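Local coordinates for protein trichothecene 15-O-acetyltransferase TRI3 (Fusarium sporotrichioides, PDB 3FOT) that transfers an acetyl group, with coenzyme A as the expected donor, to the 15-hydroxyl of trichothecene intermediates on the fungal pathway to T-2 toxin, at residues 34-39 with 414-418; 41-47 with 96-102; 340-345 with 354-359; 432-436 with 474-480. One frame throughout, in Å; residues are numbered along the deposited sequence.

Interaction 1 of 4, residues 34-39 with 414-418; sequences VGAEAI and HNFEA
Asn415 and His414 on helix 406-423 meet the turn that leads into helix 36-41, a helix-to-helix contact at the substrate site of this BAHD-superfamily acetyltransferase: His414 is known to bind 15-deacetylcalonectrin. The backbones come very close, with the CA atoms of Ile39 and Ala418 4.3 Å apart, consistent with the small Gly35, Ala38 and Ala418 where the backbones meet. Ala38 CB and Ala418 CB touch at 3.6 Å. The CB of His414 presses on the peptide between Gly35 and Ala36, 3.4 Å from Gly35 C. Its CG, set beside the backbone N (chi1 -72°), lies next to Ala36 N and Ile39 CD1. From there the ring divides its neighbours: CD2 continues along Ile39 CD1, whereas ND1 lies 3.7 Å from Ala36 CB. ND1 also shares a water with Ala36 N; the water lies in the imidazole plane, 2.7 Å from His414 ND1, and accepts from Ala36 N. At the far tip, CE1 approaches Thr359 O of strand 358-365. Glu417 OE1 lies at the edge of the same ring, but its hydrogen bond goes to Tyr255 OH. Ile39 CD1 crosses the aliphatic part and carboxylate carbon of Glu417, with 3.7 Å between Ile39 CD1 and Glu417 CD. Within the turn itself, Val34 N donates to Glu37 OE1, and OE2 pairs with Arg31. Asn415 starts out pointing away, yet its amide bends back: Gly35 N donates to Asn415 OD1 over 2.8 Å, approaching from 40° above the carbonyl plane.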
loop_
_atom_site.group_PDB
_atom_site.type_symbol
_atom_site.label_atom_id
_atom_site.label_comp_id
_atom_site.label_asym_id
_atom_site.label_seq_id
_atom_site.Cartn_x
_atom_site.Cartn_y
_atom_site.Cartn_z
ATOM N N VAL A 34 0.590 4.985 16.192
ATOM C CA VAL A 34 -0.800 4.698 16.601
ATOM C C VAL A 34 -1.514 3.878 15.541
ATOM O O VAL A 34 -1.223 4.009 14.349
ATOM C CB VAL A 34 -1.595 6.013 16.916
ATOM C CG1 VAL A 34 -1.730 6.936 15.684
ATOM C CG2 VAL A 34 -3.001 5.691 17.502
ATOM N N GLY A 35 -2.411 2.997 15.984
ATOM C CA GLY A 35 -3.270 2.283 15.058
ATOM C C GLY A 35 -2.466 1.368 14.164
ATOM O O GLY A 35 -1.604 0.629 14.637
ATOM N N ALA A 36 -2.777 1.394 12.866
ATOM C CA ALA A 36 -2.114 0.489 11.912
ATOM C C ALA A 36 -0.597 0.666 11.896
ATOM O O ALA A 36 0.149 -0.288 11.581
ATOM C CB ALA A 36 -2.687 0.658 10.522
ATOM N N GLU A 37 -0.120 1.850 12.266
ATOM C CA GLU A 37 1.345 2.042 12.415
ATOM C C GLU A 37 1.964 1.044 13.373
ATOM O O GLU A 37 3.035 0.528 13.112
ATOM C CB GLU A 37 1.657 3.473 12.883
ATOM C CG GLU A 37 1.341 4.548 11.854
ATOM C CD GLU A 37 1.469 5.964 12.411
ATOM O OE1 GLU A 37 1.484 6.114 13.659
ATOM O OE2 GLU A 37 1.514 6.915 11.604
ATOM N N ALA A 38 1.284 0.780 14.486
ATOM C CA ALA A 38 1.797 -0.100 15.531
ATOM C C ALA A 38 1.921 -1.537 15.031
ATOM O O ALA A 38 2.796 -2.275 15.479
ATOM C CB ALA A 38 0.903 -0.010 16.766
ATOM N N ILE A 39 1.034 -1.934 14.114
ATOM C CA ILE A 39 1.115 -3.262 13.510
ATOM C C ILE A 39 2.391 -3.380 12.670
ATOM O O ILE A 39 3.236 -4.257 12.916
ATOM C CB ILE A 39 -0.139 -3.593 12.624
ATOM C CG1 ILE A 39 -1.407 -3.629 13.471
ATOM C CG2 ILE A 39 0.034 -4.976 11.992
ATOM C CD1 ILE A 39 -2.707 -3.674 12.649
ATOM N N HIS A 414 -6.682 -1.378 15.922
ATOM C CA HIS A 414 -5.359 -1.735 15.385
ATOM C C HIS A 414 -4.272 -1.673 16.472
ATOM O O HIS A 414 -3.304 -2.441 16.437
ATOM C CB HIS A 414 -4.989 -0.872 14.172
ATOM C CG HIS A 414 -5.758 -1.191 12.928
ATOM N ND1 HIS A 414 -5.997 -0.252 11.946
ATOM C CD2 HIS A 414 -6.332 -2.340 12.497
ATOM C CE1 HIS A 414 -6.681 -0.810 10.962
ATOM N NE2 HIS A 414 -6.893 -2.077 11.269
ATOM N N ASN A 415 -4.416 -0.775 17.444
ATOM C CA ASN A 415 -3.542 -0.865 18.626
ATOM C C ASN A 415 -3.646 -2.266 19.267
ATOM O O ASN A 415 -2.641 -2.912 19.608
ATOM C CB ASN A 415 -3.902 0.186 19.663
ATOM C CG ASN A 415 -3.379 1.570 19.325
ATOM O OD1 ASN A 415 -2.505 1.751 18.478
ATOM N ND2 ASN A 415 -3.915 2.569 20.025
ATOM N N PHE A 416 -4.877 -2.737 19.409
ATOM C CA PHE A 416 -5.106 -4.070 19.960
ATOM C C PHE A 416 -4.477 -5.159 19.075
ATOM O O PHE A 416 -3.822 -6.086 19.562
ATOM C CB PHE A 416 -6.599 -4.320 20.169
ATOM C CG PHE A 416 -6.912 -5.747 20.510
ATOM C CD1 PHE A 416 -6.797 -6.195 21.827
ATOM C CD2 PHE A 416 -7.255 -6.663 19.507
ATOM C CE1 PHE A 416 -7.056 -7.549 22.142
ATOM C CE2 PHE A 416 -7.508 -8.000 19.811
ATOM C CZ PHE A 416 -7.419 -8.438 21.139
ATOM N N GLU A 417 -4.671 -5.028 17.768
ATOM C CA GLU A 417 -4.158 -6.007 16.826
ATOM C C GLU A 417 -2.620 -6.132 16.884
ATOM O O GLU A 417 -2.060 -7.248 16.848
ATOM C CB GLU A 417 -4.632 -5.615 15.432
ATOM C CG GLU A 417 -4.355 -6.638 14.373
ATOM C CD GLU A 417 -5.183 -6.394 13.125
ATOM O OE1 GLU A 417 -6.152 -5.592 13.166
ATOM O OE2 GLU A 417 -4.862 -7.030 12.107
ATOM N N ALA A 418 -1.942 -4.995 17.000
ATOM C CA ALA A 418 -0.482 -4.972 17.130
ATOM C C ALA A 418 -0.016 -5.733 18.371
ATOM O O ALA A 418 0.920 -6.558 18.321
ATOM C CB ALA A 418 0.010 -3.525 17.168
HETATM O O HOH W 1 -5.418 2.413 12.252
#

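Interaction 2 of 4, residues 41-47 with 96-102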
loop_
_atom_site.group_PDB
_atom_site.type_symbol
_atom_site.label_atom_id
_atom_site.label_comp_id
_atom_site.label_asym_id
_atom_site.label_seq_id
_atom_site.Cartn_x
_atom_site.Cartn_y
_atom_site.Cartn_z
ATOM N N GLY A 41 4.919 -1.412 12.531
ATOM C CA GLY A 41 6.061 -1.006 13.346
ATOM C C GLY A 41 6.565 -1.999 14.389
ATOM O O GLY A 41 7.633 -1.772 14.952
ATOM N N LEU A 42 5.837 -3.088 14.660
ATOM C CA LEU A 42 6.318 -4.099 15.640
ATOM C C LEU A 42 7.793 -4.395 15.407
ATOM O O LEU A 42 8.195 -4.783 14.311
ATOM C CB LEU A 42 5.538 -5.399 15.574
ATOM C CG LEU A 42 4.080 -5.368 16.008
ATOM C CD1 LEU A 42 3.408 -6.713 15.687
ATOM C CD2 LEU A 42 4.019 -5.081 17.498
ATOM N N GLU A 43 8.602 -4.158 16.439
ATOM C CA GLU A 43 10.056 -4.217 16.266
ATOM C C GLU A 43 10.544 -5.492 15.580
ATOM O O GLU A 43 11.321 -5.421 14.622
ATOM C CB GLU A 43 10.774 -3.964 17.596
ATOM C CG GLU A 43 12.276 -3.856 17.412
ATOM C CD GLU A 43 12.997 -3.448 18.654
ATOM O OE1 GLU A 43 12.359 -3.296 19.727
ATOM O OE2 GLU A 43 14.214 -3.296 18.538
ATOM N N GLU A 44 10.081 -6.651 16.048
ATOM C CA GLU A 44 10.534 -7.941 15.507
ATOM C C GLU A 44 10.151 -8.183 14.028
ATOM O O GLU A 44 10.751 -9.035 13.365
ATOM C CB GLU A 44 10.062 -9.117 16.389
ATOM C CG GLU A 44 8.540 -9.349 16.486
ATOM C CD GLU A 44 7.822 -8.543 17.568
ATOM O OE1 GLU A 44 8.396 -7.569 18.138
ATOM O OE2 GLU A 44 6.631 -8.872 17.815
ATOM N N LYS A 45 9.146 -7.462 13.552
ATOM C CA LYS A 45 8.701 -7.548 12.159
ATOM C C LYS A 45 9.290 -6.441 11.300
ATOM O O LYS A 45 9.763 -6.697 10.186
ATOM C CB LYS A 45 7.181 -7.520 12.104
ATOM C CG LYS A 45 6.530 -8.620 12.911
ATOM C CD LYS A 45 5.155 -8.855 12.348
ATOM C CE LYS A 45 4.234 -9.535 13.332
ATOM N NZ LYS A 45 4.652 -10.931 13.564
ATOM N N ASN A 46 9.268 -5.215 11.814
ATOM C CA ASN A 46 9.849 -4.078 11.110
ATOM C C ASN A 46 11.358 -4.262 10.842
ATOM O O ASN A 46 11.851 -3.912 9.763
ATOM C CB ASN A 46 9.559 -2.787 11.876
ATOM C CG ASN A 46 9.686 -1.561 11.004
ATOM O OD1 ASN A 46 10.770 -0.997 10.895
ATOM N ND2 ASN A 46 8.575 -1.154 10.350
ATOM N N ARG A 47 12.093 -4.800 11.827
ATOM C CA ARG A 47 13.526 -5.095 11.632
ATOM C C ARG A 47 13.791 -6.127 10.538
ATOM O O ARG A 47 14.893 -6.173 9.989
ATOM C CB ARG A 47 14.203 -5.510 12.950
ATOM C CG ARG A 47 14.361 -4.356 13.904
ATOM C CD ARG A 47 15.166 -4.740 15.167
ATOM N NE ARG A 47 15.465 -3.549 15.959
ATOM C CZ ARG A 47 16.470 -2.705 15.730
ATOM N NH1 ARG A 47 17.299 -2.882 14.704
ATOM N NH2 ARG A 47 16.643 -1.666 16.520
ATOM N N VAL A 96 12.803 5.354 12.732
ATOM C CA VAL A 96 12.080 4.579 13.707
ATOM C C VAL A 96 12.999 4.150 14.830
ATOM O O VAL A 96 14.179 3.834 14.602
ATOM C CB VAL A 96 11.433 3.325 13.071
ATOM C CG1 VAL A 96 12.471 2.365 12.510
ATOM C CG2 VAL A 96 10.560 2.594 14.105
ATOM N N SER A 97 12.445 4.127 16.035
ATOM C CA SER A 97 13.123 3.536 17.192
ATOM C C SER A 97 12.105 2.846 18.072
ATOM O O SER A 97 10.886 3.008 17.896
ATOM C CB SER A 97 13.857 4.602 18.021
ATOM O OG SER A 97 12.998 5.587 18.552
ATOM N N TRP A 98 12.610 2.093 19.045
ATOM C CA TRP A 98 11.722 1.413 19.943
ATOM C C TRP A 98 12.231 1.536 21.362
ATOM O O TRP A 98 13.451 1.619 21.600
ATOM C CB TRP A 98 11.633 -0.076 19.624
ATOM C CG TRP A 98 11.000 -0.384 18.314
ATOM C CD1 TRP A 98 9.670 -0.594 18.076
ATOM C CD2 TRP A 98 11.662 -0.481 17.045
ATOM N NE1 TRP A 98 9.466 -0.857 16.730
ATOM C CE2 TRP A 98 10.666 -0.783 16.077
ATOM C CE3 TRP A 98 13.004 -0.369 16.632
ATOM C CZ2 TRP A 98 10.967 -0.971 14.721
ATOM C CZ3 TRP A 98 13.304 -0.553 15.271
ATOM C CH2 TRP A 98 12.280 -0.836 14.335
ATOM N N ASP A 99 11.292 1.500 22.293
ATOM C CA ASP A 99 11.646 1.097 23.663
ATOM C C ASP A 99 11.029 -0.260 23.953
ATOM O O ASP A 99 10.936 -1.112 23.062
ATOM C CB ASP A 99 11.268 2.170 24.688
ATOM C CG ASP A 99 9.818 2.589 24.606
ATOM O OD1 ASP A 99 8.947 1.808 24.143
ATOM O OD2 ASP A 99 9.547 3.710 25.032
ATOM N N ASP A 100 10.587 -0.488 25.185
ATOM C CA ASP A 100 10.081 -1.810 25.522
ATOM C C ASP A 100 8.601 -1.995 25.183
ATOM O O ASP A 100 8.087 -3.125 25.209
ATOM C CB ASP A 100 10.399 -2.132 26.982
ATOM C CG ASP A 100 11.904 -2.188 27.236
ATOM O OD1 ASP A 100 12.641 -2.840 26.457
ATOM O OD2 ASP A 100 12.362 -1.570 28.202
ATOM N N GLU A 101 7.934 -0.902 24.826
ATOM C CA GLU A 101 6.523 -0.954 24.452
ATOM C C GLU A 101 6.361 -1.526 23.050
ATOM O O GLU A 101 7.308 -1.572 22.264
ATOM C CB GLU A 101 5.882 0.420 24.530
ATOM C CG GLU A 101 6.036 1.118 25.888
ATOM C CD GLU A 101 5.181 2.367 26.002
ATOM O OE1 GLU A 101 4.240 2.535 25.184
ATOM O OE2 GLU A 101 5.441 3.177 26.923
ATOM N N VAL A 102 5.156 -1.996 22.764
ATOM C CA VAL A 102 4.820 -2.485 21.429
ATOM C C VAL A 102 4.880 -1.398 20.321
ATOM O O VAL A 102 5.508 -1.631 19.272
ATOM C CB VAL A 102 3.441 -3.199 21.450
ATOM C CG1 VAL A 102 2.849 -3.317 20.053
ATOM C CG2 VAL A 102 3.567 -4.580 22.117
HETATM O O HOH W 2 7.662 -3.217 19.019
HETATM O O HOH W 3 9.762 -3.041 20.966
HETATM O O HOH W 4 13.598 -2.481 21.912
#
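Trp98 packs on helix 43-46 near the substrate site; the Val102 side chain is about 10 Å from that of the substrate-binding His414. In the plane of the indole, Trp98 NE1 donates to Gly41 O over 2.7 Å, nearly along the C=O axis. Glu43 covers one face: its CB stands 3.4 Å from the centroid of the Trp98 five-membered ring, a CH-pi contact, and CG follows over the middle of the indole. With CG anti to the backbone N (chi1 -173°) and the chain extended, the carboxylate lies flat on the ring, the planes only 4° apart. Val96 CG2 lies over the opposite face, toward its rim, where strand 95-97, an outermost strand of its antiparallel sheet, runs out into a loop. Arg47 slides past the far rim, its guanidinium turned 45° to the indole; its NE uses the anti lone pair of Glu43 OE2 in a 2.9 Å salt bridge between Arg47 NE and that oxygen. Glu43 OE1 accepts a hydrogen bond from a water that also donates to Asp99 O. A separate water links Glu43 N to Val102 O. Farther along, the Leu42 CD2 and Val102 CG1 methyls meet side by side.

Interaction 3 of 4, residues 340-345 with 354-359; sequences DGRRWL and YAMCQT
Asp340 OD1 is gripped twice by Arg342, whose side chain leans across to Cys357. Arg342 N and NH1 reach the oxygen from opposite faces of the carboxylate; the first bond closes an Asx turn, the second is a salt bridge of 2.9 Å between Arg342 NH1 and Asp340 OD1. This oxygen lies almost exactly in the guanidinium plane, so the charged group is held in a fixed rotation. Cys357 CB sits over one guanidinium face, 3.8 Å from Arg342 NH1. NH1 also pairs with Asp190, and NH2 donates to Phe353 O, leaving the buried charge well supplied with partners. Between the backbones, Gly341 N donates to Cys357 O over 2.8 Å, at 167° at the hydrogen but from above the carbonyl plane. Cys357 SG, anti to its own backbone N (chi1 -175°), is directed into the turn: it comes within 3.5 Å of Gly341 C and has Leu345 CD1 3.8 Å away. Gln358 bends at chi2 to bring NE2 to 3.7 Å from Asp340 CA, and NE2 bonds to Asp190. Asp340 and Gln358 form an antiparallel, non-hydrogen-bonded pair at the end of the two-stranded sheet of 333-340 and 358-365. Helix 191-205 packs on Asp340 and Arg342, while helix 406-423 covers Trp344, Cys357 and Thr359.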
loop_
_atom_site.group_PDB
_atom_site.type_symbol
_atom_site.label_atom_id
_atom_site.label_comp_id
_atom_site.label_asym_id
_atom_site.label_seq_id
_atom_site.Cartn_x
_atom_site.Cartn_y
_atom_site.Cartn_z
ATOM N N ASP A 340 -9.212 3.076 3.699
ATOM C CA ASP A 340 -8.633 4.399 3.764
ATOM C C ASP A 340 -9.527 5.241 4.675
ATOM O O ASP A 340 -10.745 5.292 4.456
ATOM C CB ASP A 340 -8.585 4.988 2.337
ATOM C CG ASP A 340 -8.190 6.446 2.310
ATOM O OD1 ASP A 340 -7.657 6.963 3.312
ATOM O OD2 ASP A 340 -8.405 7.087 1.259
ATOM N N GLY A 341 -8.918 5.879 5.680
ATOM C CA GLY A 341 -9.657 6.638 6.700
ATOM C C GLY A 341 -9.749 8.135 6.460
ATOM O O GLY A 341 -10.284 8.887 7.285
ATOM N N ARG A 342 -9.242 8.577 5.315
ATOM C CA ARG A 342 -9.107 10.009 5.074
ATOM C C ARG A 342 -10.411 10.803 5.107
ATOM O O ARG A 342 -10.395 11.972 5.484
ATOM C CB ARG A 342 -8.360 10.253 3.769
ATOM C CG ARG A 342 -6.871 10.101 3.962
ATOM C CD ARG A 342 -6.148 9.978 2.609
ATOM N NE ARG A 342 -4.707 9.841 2.826
ATOM C CZ ARG A 342 -4.100 8.709 3.193
ATOM N NH1 ARG A 342 -4.795 7.590 3.383
ATOM N NH2 ARG A 342 -2.786 8.691 3.342
ATOM N N ARG A 343 -11.518 10.168 4.737
ATOM C CA ARG A 343 -12.826 10.842 4.755
ATOM C C ARG A 343 -13.279 11.256 6.169
ATOM O O ARG A 343 -14.167 12.117 6.313
ATOM C CB ARG A 343 -13.885 9.962 4.095
ATOM C CG ARG A 343 -13.785 9.929 2.581
ATOM C CD ARG A 343 -14.684 8.818 2.016
ATOM N N TRP A 344 -12.664 10.662 7.192
ATOM C CA TRP A 344 -12.978 10.985 8.586
ATOM C C TRP A 344 -12.127 12.141 9.143
ATOM O O TRP A 344 -12.302 12.577 10.288
ATOM C CB TRP A 344 -12.830 9.733 9.442
ATOM C CG TRP A 344 -13.967 8.779 9.264
ATOM C CD1 TRP A 344 -15.117 8.721 10.020
ATOM C CD2 TRP A 344 -14.092 7.748 8.272
ATOM N NE1 TRP A 344 -15.927 7.716 9.563
ATOM C CE2 TRP A 344 -15.332 7.110 8.484
ATOM C CE3 TRP A 344 -13.271 7.301 7.223
ATOM C CZ2 TRP A 344 -15.771 6.037 7.697
ATOM C CZ3 TRP A 344 -13.711 6.243 6.432
ATOM C CH2 TRP A 344 -14.960 5.621 6.674
ATOM N N LEU A 345 -11.195 12.632 8.324
ATOM C CA LEU A 345 -10.376 13.775 8.693
ATOM C C LEU A 345 -11.040 15.080 8.244
ATOM O O LEU A 345 -11.830 15.088 7.314
ATOM C CB LEU A 345 -8.986 13.672 8.036
ATOM C CG LEU A 345 -8.169 12.411 8.297
ATOM C CD1 LEU A 345 -6.832 12.523 7.532
ATOM C CD2 LEU A 345 -7.894 12.156 9.754
ATOM N N TYR A 354 -0.140 12.180 4.312
ATOM C CA TYR A 354 0.815 11.192 3.784
ATOM C C TYR A 354 1.142 10.062 4.745
ATOM O O TYR A 354 1.543 8.979 4.314
ATOM C CB TYR A 354 2.120 11.899 3.353
ATOM C CG TYR A 354 1.970 12.639 2.043
ATOM C CD1 TYR A 354 1.144 13.764 1.947
ATOM C CD2 TYR A 354 2.627 12.200 0.897
ATOM C CE1 TYR A 354 0.978 14.428 0.756
ATOM C CE2 TYR A 354 2.493 12.882 -0.319
ATOM C CZ TYR A 354 1.660 13.994 -0.380
ATOM O OH TYR A 354 1.495 14.673 -1.561
ATOM N N ALA A 355 0.995 10.304 6.046
ATOM C CA ALA A 355 1.202 9.232 7.033
ATOM C C ALA A 355 0.050 8.213 6.933
ATOM O O ALA A 355 -0.938 8.463 6.230
ATOM C CB ALA A 355 1.303 9.819 8.458
ATOM N N MET A 356 0.192 7.077 7.614
ATOM C CA MET A 356 -0.851 6.049 7.661
ATOM C C MET A 356 -2.165 6.683 8.072
ATOM O O MET A 356 -2.218 7.403 9.059
ATOM C CB MET A 356 -0.486 4.994 8.706
ATOM C CG MET A 356 -1.441 3.859 8.816
ATOM S SD MET A 356 -0.957 2.477 7.771
ATOM C CE MET A 356 0.621 2.003 8.484
ATOM N N CYS A 357 -3.229 6.377 7.340
ATOM C CA CYS A 357 -4.558 6.816 7.747
ATOM C C CYS A 357 -5.523 5.718 7.331
ATOM O O CYS A 357 -6.138 5.779 6.270
ATOM C CB CYS A 357 -4.937 8.175 7.144
ATOM S SG CYS A 357 -6.554 8.715 7.840
ATOM N N GLN A 358 -5.585 4.688 8.168
ATOM C CA GLN A 358 -6.333 3.474 7.858
ATOM C C GLN A 358 -7.297 3.140 8.965
ATOM O O GLN A 358 -7.057 3.449 10.132
ATOM C CB GLN A 358 -5.392 2.282 7.667
ATOM C CG GLN A 358 -4.439 2.474 6.469
ATOM C CD GLN A 358 -5.149 2.228 5.160
ATOM O OE1 GLN A 358 -5.732 1.151 4.970
ATOM N NE2 GLN A 358 -5.113 3.214 4.244
ATOM N N THR A 359 -8.396 2.507 8.578
ATOM C CA THR A 359 -9.287 1.954 9.582
ATOM C C THR A 359 -9.766 0.601 9.107
ATOM O O THR A 359 -9.123 -0.003 8.233
ATOM C CB THR A 359 -10.411 2.954 10.008
ATOM O OG1 THR A 359 -11.184 2.368 11.060
ATOM C CG2 THR A 359 -11.298 3.340 8.873
#

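Interaction 4 of 4, residues 432-436 with 474-480; sequences ANPLF and PYLAIRL
Leu435 spends both its backbone polar groups on the neighbouring segment: Leu435 N donates to Leu476 O over 2.9 Å, and Leu435 O accepts from Ile478 N over 2.8 Å. Both bonds are nearly linear. Leu476 O also receives a CA-H...O contact from Pro434, and Ile478 O one from Phe436 CA. Where the strands have not yet joined, a water takes over, donating to Ala432 O at 2.8 Å and accepting from Leu476 N. Outside the two segments, Pro474 O accepts from Tyr498 OH, Tyr475 O from Gln471 NE2, and the Arg479 guanidinium pairs with Asp439. On one face Tyr475 lies alongside Leu435, pointing the same way, with Leu435 CB 3.7 Å from Tyr475 CE1. The Tyr475 ring gets there because its CG stands between the backbone N and carbonyl carbon (chi1 56°). Phe436 and Ile478 point to the other face; Pro434 CB, just before the strand, lies 3.8 Å from Ile478 CD1, and the Phe436 ring meets Leu480 CB with its edge, 3.7 Å from Phe436 CE1. Tyr506 of helix 500-516 covers Pro434 and Ile478, while helix 306-321 packs on Phe436. Leu435 with Ala477 and Phe436 with Ile478 are parallel pairs, the start of the pairing between strands 435-441 and 477-483 in a mixed four-stranded sheet.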
loop_
_atom_site.group_PDB
_atom_site.type_symbol
_atom_site.label_atom_id
_atom_site.label_comp_id
_atom_site.label_asym_id
_atom_site.label_seq_id
_atom_site.Cartn_x
_atom_site.Cartn_y
_atom_site.Cartn_z
ATOM N N ALA A 432 -6.027 -20.333 6.569
ATOM C CA ALA A 432 -6.169 -18.884 6.631
ATOM C C ALA A 432 -6.885 -18.428 5.383
ATOM O O ALA A 432 -6.498 -18.798 4.272
ATOM C CB ALA A 432 -4.818 -18.218 6.709
ATOM N N ASN A 433 -7.934 -17.638 5.558
ATOM C CA ASN A 433 -8.672 -17.162 4.408
ATOM C C ASN A 433 -7.938 -16.016 3.690
ATOM O O ASN A 433 -7.256 -15.220 4.328
ATOM C CB ASN A 433 -10.106 -16.791 4.785
ATOM C CG ASN A 433 -11.072 -17.966 4.601
ATOM O OD1 ASN A 433 -12.213 -17.912 5.046
ATOM N ND2 ASN A 433 -10.605 -19.037 3.933
ATOM N N PRO A 434 -8.049 -15.967 2.350
ATOM C CA PRO A 434 -7.482 -14.837 1.631
ATOM C C PRO A 434 -8.041 -13.497 2.118
ATOM O O PRO A 434 -9.201 -13.398 2.574
ATOM C CB PRO A 434 -7.869 -15.124 0.173
ATOM C CG PRO A 434 -8.024 -16.634 0.150
ATOM C CD PRO A 434 -8.675 -16.938 1.433
ATOM N N LEU A 435 -7.209 -12.465 2.010
ATOM C CA LEU A 435 -7.614 -11.119 2.355
ATOM C C LEU A 435 -7.592 -10.255 1.090
ATOM O O LEU A 435 -6.681 -10.374 0.277
ATOM C CB LEU A 435 -6.665 -10.524 3.403
ATOM C CG LEU A 435 -6.982 -9.072 3.838
ATOM C CD1 LEU A 435 -8.264 -9.015 4.682
ATOM C CD2 LEU A 435 -5.806 -8.484 4.596
ATOM N N PHE A 436 -8.606 -9.410 0.933
ATOM C CA PHE A 436 -8.637 -8.464 -0.187
ATOM C C PHE A 436 -8.262 -7.046 0.240
ATOM O O PHE A 436 -8.773 -6.531 1.244
ATOM C CB PHE A 436 -10.033 -8.453 -0.817
ATOM C CG PHE A 436 -10.175 -7.463 -1.936
ATOM C CD1 PHE A 436 -9.443 -7.624 -3.120
ATOM C CD2 PHE A 436 -11.022 -6.366 -1.806
ATOM C CE1 PHE A 436 -9.557 -6.689 -4.176
ATOM C CE2 PHE A 436 -11.140 -5.433 -2.860
ATOM C CZ PHE A 436 -10.398 -5.612 -4.043
ATOM N N PRO A 474 0.600 -16.243 6.651
ATOM C CA PRO A 474 0.257 -17.327 5.749
ATOM C C PRO A 474 -1.081 -17.195 5.013
ATOM O O PRO A 474 -1.645 -18.201 4.626
ATOM C CB PRO A 474 0.234 -18.540 6.681
ATOM C CG PRO A 474 -0.294 -17.974 7.956
ATOM C CD PRO A 474 0.272 -16.575 8.053
ATOM N N TYR A 475 -1.591 -15.977 4.820
ATOM C CA TYR A 475 -2.801 -15.822 3.991
ATOM C C TYR A 475 -2.421 -15.216 2.648
ATOM O O TYR A 475 -1.378 -14.578 2.520
ATOM C CB TYR A 475 -3.896 -14.977 4.668
ATOM C CG TYR A 475 -3.464 -13.601 5.088
ATOM C CD1 TYR A 475 -3.618 -12.499 4.236
ATOM C CD2 TYR A 475 -2.915 -13.384 6.351
ATOM C CE1 TYR A 475 -3.244 -11.229 4.641
ATOM C CE2 TYR A 475 -2.516 -12.132 6.749
ATOM C CZ TYR A 475 -2.671 -11.057 5.895
ATOM O OH TYR A 475 -2.284 -9.806 6.317
ATOM N N LEU A 476 -3.269 -15.435 1.654
ATOM C CA LEU A 476 -3.057 -14.847 0.344
ATOM C C LEU A 476 -3.573 -13.435 0.449
ATOM O O LEU A 476 -4.720 -13.222 0.844
ATOM C CB LEU A 476 -3.833 -15.619 -0.729
ATOM C CG LEU A 476 -3.393 -17.066 -0.963
ATOM C CD1 LEU A 476 -4.233 -17.667 -2.051
ATOM C CD2 LEU A 476 -1.901 -17.181 -1.322
ATOM N N ALA A 477 -2.715 -12.464 0.143
ATOM C CA ALA A 477 -3.134 -11.072 0.207
ATOM C C ALA A 477 -3.317 -10.602 -1.219
ATOM O O ALA A 477 -2.336 -10.509 -1.966
ATOM C CB ALA A 477 -2.058 -10.232 0.907
ATOM N N ILE A 478 -4.553 -10.254 -1.561
ATOM C CA ILE A 478 -4.944 -10.006 -2.935
ATOM C C ILE A 478 -5.219 -8.538 -3.097
ATOM O O ILE A 478 -6.080 -7.986 -2.406
ATOM C CB ILE A 478 -6.181 -10.863 -3.334
ATOM C CG1 ILE A 478 -5.869 -12.349 -3.112
ATOM C CG2 ILE A 478 -6.527 -10.617 -4.793
ATOM C CD1 ILE A 478 -7.085 -13.211 -2.966
ATOM N N ARG A 479 -4.460 -7.890 -3.986
ATOM C CA ARG A 479 -4.572 -6.452 -4.160
ATOM C C ARG A 479 -5.141 -6.141 -5.551
ATOM O O ARG A 479 -4.800 -6.822 -6.515
ATOM C CB ARG A 479 -3.201 -5.787 -4.025
ATOM C CG ARG A 479 -2.346 -6.271 -2.827
ATOM C CD ARG A 479 -1.137 -5.335 -2.651
ATOM N NE ARG A 479 -1.538 -4.040 -2.106
ATOM C CZ ARG A 479 -1.662 -3.754 -0.820
ATOM N NH1 ARG A 479 -2.035 -2.529 -0.463
ATOM N NH2 ARG A 479 -1.411 -4.671 0.109
ATOM N N LEU A 480 -5.988 -5.124 -5.642
ATOM C CA LEU A 480 -6.491 -4.669 -6.943
ATOM C C LEU A 480 -6.133 -3.211 -7.139
ATOM O O LEU A 480 -6.398 -2.384 -6.267
ATOM C CB LEU A 480 -8.022 -4.804 -7.007
ATOM C CG LEU A 480 -8.705 -4.342 -8.317
ATOM C CD1 LEU A 480 -8.437 -5.313 -9.441
ATOM C CD2 LEU A 480 -10.204 -4.087 -8.131
HETATM O O HOH W 5 -5.069 -17.642 2.166
#

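Interaction 1 is the hub. Its Ala418 touches interaction 2 directly, with Ala418 O 3.5 Å from Leu42 CD2, and helices 36-41 and 43-46 follow each other in the chain. On another flank it meets interaction 3, where Ala36 CB lies 3.7 Å from Met356 SD and Glu37 CG packs on Met356 CB. Interactions 2 and 3 are both nested within the chain loop that interaction 1 closes, yet they do not touch each other. Interaction 4 stands apart, about 19 Å from interaction 1 between centres. Around the substrate-binding His414, the side chains of Gln358 and Leu435 come within about 5 Å and 9 Å of its side chain, respectively.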